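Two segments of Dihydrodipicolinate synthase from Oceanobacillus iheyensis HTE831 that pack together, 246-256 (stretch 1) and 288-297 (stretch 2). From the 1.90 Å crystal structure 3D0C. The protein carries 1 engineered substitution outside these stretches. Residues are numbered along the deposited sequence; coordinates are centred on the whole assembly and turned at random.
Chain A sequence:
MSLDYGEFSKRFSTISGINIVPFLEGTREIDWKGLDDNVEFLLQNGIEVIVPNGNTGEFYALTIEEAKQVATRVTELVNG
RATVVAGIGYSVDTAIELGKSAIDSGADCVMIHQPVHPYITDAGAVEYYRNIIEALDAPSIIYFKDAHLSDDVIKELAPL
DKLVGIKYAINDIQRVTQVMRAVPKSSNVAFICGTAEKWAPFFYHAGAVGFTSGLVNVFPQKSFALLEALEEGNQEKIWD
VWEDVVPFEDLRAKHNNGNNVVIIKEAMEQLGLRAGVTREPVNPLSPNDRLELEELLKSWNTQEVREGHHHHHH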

ATOM      1  N   VAL A 246       4.554  12.079  24.036  1.00 24.13           N
ATOM      2  CA  VAL A 246       5.287  10.974  23.423  1.00 22.88           C
ATOM      3  C   VAL A 246       4.703   9.602  23.777  1.00 22.53           C
ATOM      4  O   VAL A 246       4.584   8.733  22.910  1.00 20.88           O
ATOM      5  CB  VAL A 246       6.784  11.020  23.807  1.00 23.47           C
ATOM      6  CG1 VAL A 246       7.447   9.680  23.513  1.00 25.39           C
ATOM      7  CG2 VAL A 246       7.484  12.119  23.008  1.00 25.11           C
ATOM      8  N   PRO A 247       4.323   9.388  25.052  1.00 21.66           N
ATOM      9  CA  PRO A 247       3.753   8.100  25.473  1.00 23.58           C
ATOM     10  C   PRO A 247       2.539   7.684  24.635  1.00 22.22           C
ATOM     11  O   PRO A 247       2.327   6.497  24.380  1.00 21.34           O
ATOM     12  CB  PRO A 247       3.384   8.351  26.934  1.00 24.90           C
ATOM     13  CG  PRO A 247       4.439   9.338  27.370  1.00 25.47           C
ATOM     14  CD  PRO A 247       4.443  10.302  26.204  1.00 23.17           C
ATOM     15  N   PHE A 248       1.749   8.671  24.222  1.00 20.52           N
ATOM     16  CA  PHE A 248       0.554   8.443  23.405  1.00 23.43           C
ATOM     17  C   PHE A 248       0.976   8.022  21.996  1.00 19.97           C
ATOM     18  O   PHE A 248       0.461   7.052  21.435  1.00 18.47           O
ATOM     19  CB  PHE A 248      -0.276   9.731  23.328  1.00 26.69           C
ATOM     20  CG  PHE A 248      -1.620   9.562  22.654  1.00 34.38           C
ATOM     21  CD1 PHE A 248      -2.710   9.051  23.355  1.00 37.61           C
ATOM     22  CD2 PHE A 248      -1.795   9.916  21.317  1.00 36.08           C
ATOM     23  CE1 PHE A 248      -3.954   8.897  22.736  1.00 40.13           C
ATOM     24  CE2 PHE A 248      -3.034   9.765  20.690  1.00 38.97           C
ATOM     25  CZ  PHE A 248      -4.112   9.256  21.402  1.00 39.37           C
ATOM     26  N   GLU A 249       1.917   8.765  21.425  1.00 19.17           N
ATOM     27  CA  GLU A 249       2.407   8.464  20.090  1.00 18.66           C
ATOM     28  C   GLU A 249       3.127   7.128  20.074  1.00 17.19           C
ATOM     29  O   GLU A 249       3.051   6.397  19.092  1.00 16.79           O
ATOM     30  CB  GLU A 249       3.318   9.592  19.595  1.00 22.46           C
ATOM     31  CG  GLU A 249       2.570  10.907  19.416  1.00 25.53           C
ATOM     32  CD  GLU A 249       1.488  10.823  18.342  1.00 29.22           C
ATOM     33  OE1 GLU A 249       1.835  10.773  17.146  1.00 30.05           O
ATOM     34  OE2 GLU A 249       0.290  10.800  18.692  1.00 25.74           O
ATOM     35  N   ASP A 250       3.815   6.789  21.158  1.00 18.13           N
ATOM     36  CA  ASP A 250       4.499   5.501  21.193  1.00 20.25           C
ATOM     37  C   ASP A 250       3.481   4.356  21.196  1.00 19.19           C
ATOM     38  O   ASP A 250       3.692   3.331  20.549  1.00 18.86           O
ATOM     39  CB  ASP A 250       5.432   5.404  22.405  1.00 22.24           C
ATOM     40  CG  ASP A 250       6.724   6.179  22.201  1.00 26.98           C
ATOM     41  OD1 ASP A 250       7.050   6.502  21.034  1.00 27.85           O
ATOM     42  OD2 ASP A 250       7.420   6.456  23.196  1.00 24.99           O
ATOM     43  N   LEU A 251       2.378   4.522  21.918  1.00 20.20           N
ATOM     44  CA  LEU A 251       1.353   3.479  21.930  1.00 19.42           C
ATOM     45  C   LEU A 251       0.807   3.294  20.518  1.00 17.08           C
ATOM     46  O   LEU A 251       0.586   2.169  20.071  1.00 18.93           O
ATOM     47  CB  LEU A 251       0.194   3.850  22.858  1.00 22.56           C
ATOM     48  CG  LEU A 251       0.393   3.592  24.356  1.00 26.74           C
ATOM     49  CD1 LEU A 251      -0.774   4.180  25.154  1.00 27.82           C
ATOM     50  CD2 LEU A 251       0.504   2.092  24.588  1.00 26.35           C
ATOM     51  N   ARG A 252       0.597   4.399  19.816  1.00 15.90           N
ATOM     52  CA  ARG A 252       0.053   4.335  18.460  1.00 18.82           C
ATOM     53  C   ARG A 252       0.998   3.622  17.506  1.00 16.98           C
ATOM     54  O   ARG A 252       0.559   2.952  16.566  1.00 16.68           O
ATOM     55  CB  ARG A 252      -0.219   5.742  17.925  1.00 18.77           C
ATOM     56  CG  ARG A 252      -1.253   6.527  18.708  1.00 21.54           C
ATOM     57  CD  ARG A 252      -1.432   7.918  18.124  1.00 26.12           C
ATOM     58  NE  ARG A 252      -1.984   7.879  16.771  1.00 28.77           N
ATOM     59  CZ  ARG A 252      -1.908   8.888  15.909  1.00 33.71           C
ATOM     60  NH1 ARG A 252      -1.294  10.013  16.257  1.00 33.14           N
ATOM     61  NH2 ARG A 252      -2.450   8.779  14.706  1.00 31.60           N
ATOM     62  N   ALA A 253       2.295   3.759  17.759  1.00 16.43           N
ATOM     63  CA  ALA A 253       3.296   3.160  16.892  1.00 18.29           C
ATOM     64  C   ALA A 253       3.550   1.667  17.126  1.00 18.15           C
ATOM     65  O   ALA A 253       4.195   1.023  16.305  1.00 17.48           O
ATOM     66  CB  ALA A 253       4.609   3.952  17.001  1.00 19.48           C
ATOM     67  N   LYS A 254       3.039   1.108  18.219  1.00 19.38           N
ATOM     68  CA  LYS A 254       3.256  -0.315  18.500  1.00 22.82           C
ATOM     69  C   LYS A 254       2.720  -1.229  17.402  1.00 21.97           C
ATOM     70  O   LYS A 254       1.757  -0.892  16.711  1.00 19.73           O
ATOM     71  CB  LYS A 254       2.608  -0.726  19.825  1.00 25.94           C
ATOM     72  CG  LYS A 254       3.164  -0.043  21.061  1.00 29.75           C
ATOM     73  CD  LYS A 254       2.679  -0.750  22.331  1.00 33.68           C
ATOM     74  CE  LYS A 254       3.275  -2.154  22.450  1.00 36.01           C
ATOM     75  NZ  LYS A 254       2.817  -2.898  23.660  1.00 37.73           N
ATOM     76  N   HIS A 255       3.343  -2.394  17.257  1.00 21.72           N
ATOM     77  CA  HIS A 255       2.934  -3.366  16.253  1.00 22.88           C
ATOM     78  C   HIS A 255       3.059  -2.773  14.857  1.00 21.89           C
ATOM     79  O   HIS A 255       2.169  -2.917  14.016  1.00 19.31           O
ATOM     80  CB  HIS A 255       1.494  -3.817  16.514  1.00 30.17           C
ATOM     81  CG  HIS A 255       1.227  -4.154  17.946  1.00 35.57           C
ATOM     82  ND1 HIS A 255       1.993  -5.056  18.652  1.00 37.32           N
ATOM     83  CD2 HIS A 255       0.307  -3.679  18.818  1.00 35.63           C
ATOM     84  CE1 HIS A 255       1.559  -5.120  19.897  1.00 38.69           C
ATOM     85  NE2 HIS A 255       0.538  -4.293  20.024  1.00 38.52           N
ATOM     86  N   ASN A 256       4.180  -2.100  14.619  1.00 21.39           N
ATOM     87  CA  ASN A 256       4.448  -1.486  13.328  1.00 20.38           C
ATOM     88  C   ASN A 256       3.323  -0.529  12.937  1.00 19.37           C
ATOM     89  O   ASN A 256       2.862  -0.521  11.794  1.00 18.32           O
ATOM     90  CB  ASN A 256       4.636  -2.588  12.273  1.00 23.52           C
ATOM     91  CG  ASN A 256       5.016  -2.040  10.910  1.00 26.08           C
ATOM     92  OD1 ASN A 256       5.820  -1.116  10.801  1.00 25.81           O
ATOM     93  ND2 ASN A 256       4.449  -2.622   9.860  1.00 27.34           N
ATOM     94  N   ASN A 288      -3.380  -5.901  27.146  1.00 26.72           N
ATOM     95  CA  ASN A 288      -2.261  -5.166  27.714  1.00 27.62           C
ATOM     96  C   ASN A 288      -2.137  -3.740  27.190  1.00 26.71           C
ATOM     97  O   ASN A 288      -1.857  -2.825  27.962  1.00 26.94           O
ATOM     98  CB  ASN A 288      -0.956  -5.937  27.486  1.00 29.18           C
ATOM     99  CG  ASN A 288      -0.849  -7.177  28.370  1.00 33.38           C
ATOM    100  OD1 ASN A 288      -1.077  -7.106  29.580  1.00 35.52           O
ATOM    101  ND2 ASN A 288      -0.494  -8.314  27.772  1.00 34.72           N
ATOM    102  N   ASP A 289      -2.335  -3.538  25.890  1.00 27.11           N
ATOM    103  CA  ASP A 289      -2.247  -2.188  25.343  1.00 25.39           C
ATOM    104  C   ASP A 289      -3.426  -1.361  25.834  1.00 25.02           C
ATOM    105  O   ASP A 289      -3.322  -0.151  26.022  1.00 23.63           O
ATOM    106  CB  ASP A 289      -2.243  -2.212  23.814  1.00 26.09           C
ATOM    107  CG  ASP A 289      -0.928  -2.692  23.243  1.00 26.22           C
ATOM    108  OD1 ASP A 289       0.063  -2.767  24.004  1.00 26.39           O
ATOM    109  OD2 ASP A 289      -0.880  -2.979  22.029  1.00 26.68           O
ATOM    110  N   ARG A 290      -4.560  -2.019  26.038  1.00 23.55           N
ATOM    111  CA  ARG A 290      -5.738  -1.315  26.521  1.00 24.01           C
ATOM    112  C   ARG A 290      -5.432  -0.783  27.932  1.00 24.33           C
ATOM    113  O   ARG A 290      -5.713   0.372  28.251  1.00 23.98           O
ATOM    114  CB  ARG A 290      -6.951  -2.266  26.519  1.00 24.14           C
ATOM    115  CG  ARG A 290      -8.291  -1.599  26.822  1.00 26.52           C
ATOM    116  CD  ARG A 290      -9.492  -2.527  26.549  1.00 27.79           C
ATOM    117  NE  ARG A 290      -9.766  -2.773  25.128  1.00 29.67           N
ATOM    118  CZ  ARG A 290      -9.416  -3.878  24.472  1.00 31.56           C
ATOM    119  NH1 ARG A 290      -8.766  -4.849  25.105  1.00 30.67           N
ATOM    120  NH2 ARG A 290      -9.739  -4.030  23.190  1.00 31.80           N
ATOM    121  N   LEU A 291      -4.830  -1.625  28.761  1.00 23.61           N
ATOM    122  CA  LEU A 291      -4.472  -1.233  30.121  1.00 26.18           C
ATOM    123  C   LEU A 291      -3.469  -0.077  30.100  1.00 26.31           C
ATOM    124  O   LEU A 291      -3.596   0.891  30.856  1.00 28.75           O
ATOM    125  CB  LEU A 291      -3.878  -2.437  30.861  1.00 26.37           C
ATOM    126  CG  LEU A 291      -3.376  -2.219  32.291  1.00 28.36           C
ATOM    127  CD1 LEU A 291      -4.481  -1.604  33.147  1.00 28.05           C
ATOM    128  CD2 LEU A 291      -2.910  -3.555  32.866  1.00 30.13           C
ATOM    129  N   GLU A 292      -2.477  -0.172  29.220  1.00 26.11           N
ATOM    130  CA  GLU A 292      -1.469   0.878  29.115  1.00 24.71           C
ATOM    131  C   GLU A 292      -2.100   2.213  28.755  1.00 22.46           C
ATOM    132  O   GLU A 292      -1.700   3.257  29.275  1.00 22.29           O
ATOM    133  CB  GLU A 292      -0.407   0.512  28.077  1.00 25.53           C
ATOM    134  CG  GLU A 292       0.723  -0.334  28.631  1.00 29.76           C
ATOM    135  CD  GLU A 292       1.972  -0.279  27.764  1.00 31.25           C
ATOM    136  OE1 GLU A 292       2.428   0.844  27.444  1.00 32.53           O
ATOM    137  OE2 GLU A 292       2.501  -1.357  27.417  1.00 34.73           O
ATOM    138  N   LEU A 293      -3.089   2.181  27.867  1.00 22.28           N
ATOM    139  CA  LEU A 293      -3.761   3.404  27.458  1.00 22.52           C
ATOM    140  C   LEU A 293      -4.564   3.986  28.616  1.00 23.87           C
ATOM    141  O   LEU A 293      -4.533   5.195  28.867  1.00 20.45           O
ATOM    142  CB  LEU A 293      -4.688   3.124  26.272  1.00 22.93           C
ATOM    143  CG  LEU A 293      -5.532   4.310  25.803  1.00 22.06           C
ATOM    144  CD1 LEU A 293      -4.638   5.490  25.437  1.00 22.78           C
ATOM    145  CD2 LEU A 293      -6.365   3.883  24.615  1.00 20.27           C
ATOM    146  N   GLU A 294      -5.288   3.118  29.318  1.00 23.60           N
ATOM    147  CA  GLU A 294      -6.100   3.556  30.449  1.00 25.05           C
ATOM    148  C   GLU A 294      -5.224   4.236  31.504  1.00 24.60           C
ATOM    149  O   GLU A 294      -5.604   5.263  32.071  1.00 27.31           O
ATOM    150  CB  GLU A 294      -6.850   2.362  31.060  1.00 23.98           C
ATOM    151  CG  GLU A 294      -7.781   1.645  30.079  1.00 28.10           C
ATOM    152  CD  GLU A 294      -8.498   0.454  30.699  1.00 29.85           C
ATOM    153  OE1 GLU A 294      -8.014  -0.073  31.727  1.00 31.03           O
ATOM    154  OE2 GLU A 294      -9.541   0.033  30.151  1.00 31.37           O
ATOM    155  N   GLU A 295      -4.054   3.665  31.756  1.00 25.02           N
ATOM    156  CA  GLU A 295      -3.129   4.225  32.737  1.00 26.54           C
ATOM    157  C   GLU A 295      -2.598   5.587  32.288  1.00 27.50           C
ATOM    158  O   GLU A 295      -2.422   6.489  33.109  1.00 27.13           O
ATOM    159  CB  GLU A 295      -1.952   3.277  32.963  1.00 27.36           C
ATOM    160  CG  GLU A 295      -2.354   1.873  33.398  1.00 32.33           C
ATOM    161  CD  GLU A 295      -1.159   1.014  33.778  1.00 32.97           C
ATOM    162  OE1 GLU A 295      -0.262   0.824  32.926  1.00 33.95           O
ATOM    163  OE2 GLU A 295      -1.116   0.529  34.929  1.00 36.50           O
ATOM    164  N   LEU A 296      -2.326   5.730  30.990  1.00 25.29           N
ATOM    165  CA  LEU A 296      -1.831   6.997  30.466  1.00 25.40           C
ATOM    166  C   LEU A 296      -2.884   8.076  30.675  1.00 25.60           C
ATOM    167  O   LEU A 296      -2.569   9.193  31.088  1.00 27.04           O
ATOM    168  CB  LEU A 296      -1.502   6.884  28.970  1.00 22.32           C
ATOM    169  CG  LEU A 296      -1.203   8.205  28.244  1.00 21.93           C
ATOM    170  CD1 LEU A 296      -0.075   8.951  28.942  1.00 23.29           C
ATOM    171  CD2 LEU A 296      -0.829   7.912  26.796  1.00 23.24           C
ATOM    172  N   LEU A 297      -4.141   7.747  30.391  1.00 26.06           N
ATOM    173  CA  LEU A 297      -5.202   8.724  30.569  1.00 26.47           C
ATOM    174  C   LEU A 297      -5.354   9.076  32.050  1.00 27.76           C
ATOM    175  O   LEU A 297      -5.652  10.225  32.393  1.00 27.95           O
ATOM    176  CB  LEU A 297      -6.530   8.195  30.007  1.00 25.97           C
ATOM    177  CG  LEU A 297      -6.585   7.945  28.492  1.00 28.33           C
ATOM    178  CD1 LEU A 297      -8.037   7.784  28.068  1.00 27.76           C
ATOM    179  CD2 LEU A 297      -5.951   9.108  27.729  1.00 25.11           C
TER

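A single carboxylate, that of Asp289, is shared by two consecutive residues of the facing stretch, Lys254 and His255. Each oxygen serves a different partner: Lys254 NZ donates to Asp289 OD1 at 2.8 Å, a hydrogen bond that is also a salt bridge, while His255 NE2 donates to Asp289 OD2 at 2.8 Å with an N-H...acceptor angle of 150°. The acceptor OD2 lies at the edge of the imidazole, near its plane, as expected for a nitrogen whose N-H bond points outward in the ring plane. Asp289 is buried, so the two donors compensate a charge that would otherwise be costly to enclose, and OD2 takes a further hydrogen bond elsewhere in the structure.

Both donors lie near the C-terminal end of stretch 1. From Asp250 to Ala253 each backbone N bonds to the O four residues earlier; Lys254 N reaches Asp250 O only weakly and also bonds to Leu251 O. Lys254 has a psi of 152° and His255 positive phi and psi (61/45), and these two residues supply both donors to Asp289. Stretch 2, by contrast, is regularly hydrogen-bonded from Asn288 to Leu297.

The helices run nearly antiparallel, at 166°, with their axes 10.7 Å apart at closest approach. This direction sets Lys254 and His255 opposite the start of stretch 2 and Pro247 opposite Leu296, whose CA atoms are 7.6 Å apart; midway, the CA atoms of Leu251 and Leu293 are separated by 7.5 Å.

Away from the charged cluster the contact is apolar. Leu251, buried and directed toward stretch 2, places CD1 3.9 Å from Leu293 CA, 4.1 Å from Leu293 CD1 and 4.1 Å from Leu296 CD2, so one methyl touches both leucines. The CA-to-CB bond of Leu293 points sideways, but the end of its side chain comes nearer, and Leu293 CD1 lies 4.4 Å from Phe248 CE1. Leu296 fills the space beside the other end of stretch 1: its CD2 packs 3.7 Å from Phe248 CA, sits at the edge of the phenyl ring and is also 4.0 Å from Pro247 C, and its CD1 lies 4.0 Å from Pro247 CB.

Glu292 borders both regions. Its OE1 is 3.7 Å from Leu251 CD2, a van der Waals contact, and its OE2 stands 4.1 Å from Lys254 NZ, too far for a salt bridge but close enough for favourable electrostatics. Together the stretches bury 411 Å², summed over both sides.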